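Local coordinates for protein thiamine-monophosphate kinase (PDB 6XEP) that probably phosphorylates thiamine monophosphate with ATP to make thiamine diphosphate, the active form of vitamin B1, at residues A[68-80]-A[109-123]. Numbering follows the deposited sequence. Where two conformers were deposited one is given.
Sequences AFDIGWKTLAVNL and AFGDGFFALADQHDI
Helices 68-85 and 104-120 pack side by side on one side of the four-stranded sheet in the PurM-like N-terminal domain, and Gly72 and Gly113 lie where they meet. Over segments 68-80 and 109-120 the helix axes run in roughly the same direction, crossing at -37° with a closest approach of 6.4 Å. Having no side chains, Gly72 and Gly113 let the backbones close up, with the CA atoms of Gly72 and Phe114 4.4 Å apart. The bare alpha carbons serve as CH-pi donors to opposing rings: Gly113 CA lies 3.5 Å from the centroid of the Phe69 ring, and Gly72 CA 3.7 Å from that of Phe110. A C-H of Gly113 CA is also directed almost straight at Phe69 O (CA to O 3.5 Å), and Phe110 CA makes a similar CA-H...O contact with Ala68 O. With CG anti to the backbone N (chi1 179°), the Phe69 ring reaches across helix 104-120 as a knob among Ala109, Asp112, Gly113 and Ala116. One turn on, Trp73 lays an indole face over Leu117, whose CB is 3.9 Å from the centroid of the six-membered ring; Trp73 NE1 donates a hydrogen bond to Pro204 O. Leu117 is the reciprocal knob, seated among Trp73, Leu76, Ala77 and Leu80. Leu76 CD2 stands over the centre of the Phe114 ring and also meets Ala118 CB at 3.5 Å. Leu80 closes the end, its CD2 3.9 Å from Ile123 CD1. Phe110 and Phe114 also touch strand 89-99, joining the helix pair to the sheet. The chemistry is thus almost wholly apolar, with backbone carbonyls and CA-H groups supplying weak polar contacts, which implies that close backbone approach and interlocked side chains hold the helices together.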
# COMPACT_ATOMS: atom_id res chain seq x y z
N ALA A 68 -15.42 3.50 13.58
CA ALA A 68 -14.00 3.70 13.26
C ALA A 68 -13.10 2.62 13.86
O ALA A 68 -12.19 2.11 13.19
CB ALA A 68 -13.57 5.09 13.74
N PHE A 69 -13.29 2.29 15.14
CA PHE A 69 -12.44 1.26 15.75
C PHE A 69 -12.50 -0.04 14.97
O PHE A 69 -11.48 -0.70 14.74
CB PHE A 69 -12.86 1.03 17.21
CG PHE A 69 -12.06 -0.03 17.94
CD1 PHE A 69 -12.38 -1.37 17.81
CD2 PHE A 69 -11.04 0.33 18.79
CE1 PHE A 69 -11.65 -2.33 18.47
CE2 PHE A 69 -10.30 -0.62 19.47
CZ PHE A 69 -10.61 -1.96 19.31
N ASP A 70 -13.70 -0.45 14.56
CA ASP A 70 -13.84 -1.73 13.86
C ASP A 70 -13.26 -1.67 12.46
O ASP A 70 -12.72 -2.67 11.96
CB ASP A 70 -15.32 -2.10 13.85
CG ASP A 70 -15.89 -2.16 15.25
OD1 ASP A 70 -15.18 -2.70 16.13
OD2 ASP A 70 -17.01 -1.65 15.49
N ILE A 71 -13.36 -0.51 11.80
CA ILE A 71 -12.71 -0.34 10.51
C ILE A 71 -11.20 -0.46 10.66
O ILE A 71 -10.53 -1.11 9.84
CB ILE A 71 -13.11 1.00 9.88
CG1 ILE A 71 -14.61 1.03 9.60
CG2 ILE A 71 -12.36 1.21 8.57
CD1 ILE A 71 -15.10 2.41 9.17
N GLY A 72 -10.64 0.16 11.70
CA GLY A 72 -9.20 0.05 11.93
C GLY A 72 -8.76 -1.37 12.19
O GLY A 72 -7.76 -1.84 11.63
N TRP A 73 -9.50 -2.08 13.04
CA TRP A 73 -9.18 -3.48 13.31
C TRP A 73 -9.26 -4.33 12.04
O TRP A 73 -8.31 -5.03 11.67
CB TRP A 73 -10.15 -4.02 14.37
CG TRP A 73 -9.93 -5.47 14.78
CD1 TRP A 73 -10.20 -6.59 14.04
CD2 TRP A 73 -9.42 -5.93 16.04
NE1 TRP A 73 -9.88 -7.73 14.77
CE2 TRP A 73 -9.40 -7.35 15.99
CE3 TRP A 73 -8.98 -5.29 17.20
CZ2 TRP A 73 -8.95 -8.12 17.05
CZ3 TRP A 73 -8.53 -6.07 18.26
CH2 TRP A 73 -8.51 -7.47 18.17
N LYS A 74 -10.40 -4.27 11.35
CA LYS A 74 -10.63 -5.20 10.26
C LYS A 74 -9.70 -4.92 9.08
O LYS A 74 -9.23 -5.86 8.43
CB LYS A 74 -12.10 -5.16 9.82
CG LYS A 74 -12.40 -6.22 8.76
CD LYS A 74 -13.89 -6.54 8.65
CE LYS A 74 -14.10 -7.73 7.71
NZ LYS A 74 -15.52 -8.14 7.59
N THR A 75 -9.39 -3.63 8.83
CA THR A 75 -8.49 -3.32 7.72
C THR A 75 -7.15 -4.03 7.90
O THR A 75 -6.62 -4.66 6.97
CB THR A 75 -8.31 -1.80 7.61
OG1 THR A 75 -9.57 -1.21 7.29
CG2 THR A 75 -7.36 -1.46 6.49
N LEU A 76 -6.60 -4.01 9.12
CA LEU A 76 -5.36 -4.72 9.37
C LEU A 76 -5.57 -6.24 9.41
O LEU A 76 -4.72 -7.00 8.95
CB LEU A 76 -4.73 -4.24 10.67
CG LEU A 76 -3.45 -4.93 11.13
CD1 LEU A 76 -2.32 -4.78 10.09
CD2 LEU A 76 -3.02 -4.34 12.48
N ALA A 77 -6.69 -6.69 9.99
CA ALA A 77 -6.92 -8.13 10.13
C ALA A 77 -6.91 -8.85 8.79
O ALA A 77 -6.43 -9.99 8.70
CB ALA A 77 -8.26 -8.37 10.84
N VAL A 78 -7.45 -8.22 7.74
CA VAL A 78 -7.44 -8.85 6.42
C VAL A 78 -6.00 -9.16 5.99
O VAL A 78 -5.70 -10.26 5.51
CB VAL A 78 -8.16 -7.96 5.39
CG1 VAL A 78 -8.06 -8.59 4.02
CG2 VAL A 78 -9.60 -7.79 5.80
N ASN A 79 -5.10 -8.20 6.17
CA ASN A 79 -3.72 -8.38 5.74
C ASN A 79 -3.00 -9.40 6.61
O ASN A 79 -2.18 -10.19 6.11
CB ASN A 79 -3.00 -7.04 5.79
CG ASN A 79 -3.40 -6.14 4.68
OD1 ASN A 79 -4.40 -5.43 4.77
ND2 ASN A 79 -2.66 -6.19 3.58
N LEU A 80 -3.23 -9.35 7.92
CA LEU A 80 -2.59 -10.32 8.80
C LEU A 80 -3.07 -11.73 8.50
O LEU A 80 -2.30 -12.68 8.62
CB LEU A 80 -2.87 -9.95 10.25
CG LEU A 80 -2.17 -8.70 10.76
CD1 LEU A 80 -2.55 -8.43 12.22
CD2 LEU A 80 -0.64 -8.84 10.61
N ALA A 109 -9.98 7.13 16.83
CA ALA A 109 -10.71 5.89 17.10
C ALA A 109 -10.30 4.79 16.14
O ALA A 109 -10.19 3.62 16.53
CB ALA A 109 -12.21 6.14 16.99
N PHE A 110 -10.09 5.14 14.87
CA PHE A 110 -9.54 4.17 13.93
C PHE A 110 -8.20 3.66 14.44
O PHE A 110 -7.93 2.46 14.40
CB PHE A 110 -9.39 4.83 12.55
CG PHE A 110 -8.61 4.00 11.58
CD1 PHE A 110 -7.22 4.04 11.56
CD2 PHE A 110 -9.26 3.22 10.66
CE1 PHE A 110 -6.51 3.27 10.66
CE2 PHE A 110 -8.53 2.45 9.76
CZ PHE A 110 -7.16 2.48 9.76
N GLY A 111 -7.36 4.57 14.94
CA GLY A 111 -6.06 4.15 15.43
C GLY A 111 -6.17 3.22 16.62
O GLY A 111 -5.40 2.27 16.75
N ASP A 112 -7.15 3.47 17.49
CA ASP A 112 -7.41 2.55 18.60
C ASP A 112 -7.54 1.11 18.10
O ASP A 112 -6.93 0.19 18.65
CB ASP A 112 -8.68 2.94 19.34
CG ASP A 112 -8.49 4.10 20.28
OD1 ASP A 112 -7.34 4.52 20.54
OD2 ASP A 112 -9.53 4.60 20.77
N GLY A 113 -8.33 0.90 17.05
CA GLY A 113 -8.58 -0.44 16.60
C GLY A 113 -7.41 -1.04 15.85
O GLY A 113 -7.09 -2.21 16.01
N PHE A 114 -6.77 -0.20 15.04
CA PHE A 114 -5.57 -0.61 14.32
C PHE A 114 -4.49 -1.08 15.28
O PHE A 114 -3.97 -2.20 15.15
CB PHE A 114 -5.08 0.55 13.45
CG PHE A 114 -4.06 0.14 12.44
CD1 PHE A 114 -2.72 0.12 12.78
CD2 PHE A 114 -4.43 -0.24 11.16
CE1 PHE A 114 -1.77 -0.28 11.86
CE2 PHE A 114 -3.47 -0.63 10.25
CZ PHE A 114 -2.15 -0.64 10.61
N PHE A 115 -4.15 -0.24 16.27
CA PHE A 115 -3.08 -0.59 17.19
C PHE A 115 -3.50 -1.69 18.15
O PHE A 115 -2.66 -2.47 18.58
CB PHE A 115 -2.62 0.63 18.00
CG PHE A 115 -1.94 1.68 17.17
CD1 PHE A 115 -0.81 1.37 16.42
CD2 PHE A 115 -2.45 2.98 17.12
CE1 PHE A 115 -0.18 2.35 15.65
CE2 PHE A 115 -1.81 3.96 16.37
CZ PHE A 115 -0.68 3.64 15.62
N ALA A 116 -4.79 -1.76 18.50
CA ALA A 116 -5.21 -2.86 19.37
C ALA A 116 -4.83 -4.20 18.75
O ALA A 116 -4.31 -5.08 19.44
CB ALA A 116 -6.72 -2.81 19.63
N LEU A 117 -5.08 -4.36 17.45
CA LEU A 117 -4.71 -5.60 16.77
C LEU A 117 -3.22 -5.65 16.43
O LEU A 117 -2.57 -6.68 16.62
CB LEU A 117 -5.55 -5.77 15.51
CG LEU A 117 -5.23 -7.00 14.67
CD1 LEU A 117 -5.45 -8.27 15.47
CD2 LEU A 117 -6.09 -6.98 13.40
N ALA A 118 -2.66 -4.54 15.94
CA ALA A 118 -1.26 -4.52 15.53
C ALA A 118 -0.33 -4.89 16.68
O ALA A 118 0.63 -5.64 16.49
CB ALA A 118 -0.88 -3.14 14.99
N ASP A 119 -0.60 -4.36 17.88
CA ASP A 119 0.25 -4.65 19.04
C ASP A 119 0.27 -6.13 19.38
O ASP A 119 1.28 -6.64 19.86
CB ASP A 119 -0.21 -3.85 20.26
CG ASP A 119 0.00 -2.36 20.09
OD1 ASP A 119 0.60 -1.97 19.06
OD2 ASP A 119 -0.42 -1.59 20.99
N GLN A 120 -0.85 -6.82 19.17
CA GLN A 120 -0.90 -8.24 19.50
C GLN A 120 0.02 -9.08 18.63
O GLN A 120 0.36 -10.20 19.01
CB GLN A 120 -2.33 -8.76 19.33
CG GLN A 120 -3.28 -8.34 20.41
CD GLN A 120 -4.69 -8.81 20.12
OE1 GLN A 120 -4.89 -9.94 19.68
NE2 GLN A 120 -5.66 -7.94 20.34
N HIS A 121 0.38 -8.60 17.44
CA HIS A 121 1.14 -9.40 16.49
C HIS A 121 2.47 -8.76 16.16
O HIS A 121 3.16 -9.21 15.23
CB HIS A 121 0.29 -9.64 15.25
CG HIS A 121 -0.96 -10.41 15.57
ND1 HIS A 121 -0.93 -11.72 16.00
CD2 HIS A 121 -2.26 -10.03 15.60
CE1 HIS A 121 -2.16 -12.12 16.24
NE2 HIS A 121 -2.99 -11.12 16.00
N ASP A 122 2.85 -7.74 16.92
CA ASP A 122 4.13 -7.06 16.78
C ASP A 122 4.37 -6.62 15.34
O ASP A 122 5.47 -6.74 14.80
CB ASP A 122 5.27 -7.94 17.27
CG ASP A 122 5.25 -8.13 18.78
OD1 ASP A 122 4.76 -7.23 19.49
OD2 ASP A 122 5.74 -9.17 19.26
N ILE A 123 3.32 -6.10 14.70
CA ILE A 123 3.49 -5.48 13.38
C ILE A 123 3.46 -3.97 13.58
O ILE A 123 2.59 -3.44 14.30
CB ILE A 123 2.44 -5.96 12.36
CG1 ILE A 123 2.78 -5.41 10.97
CG2 ILE A 123 1.01 -5.55 12.76
CD1 ILE A 123 1.86 -5.92 9.80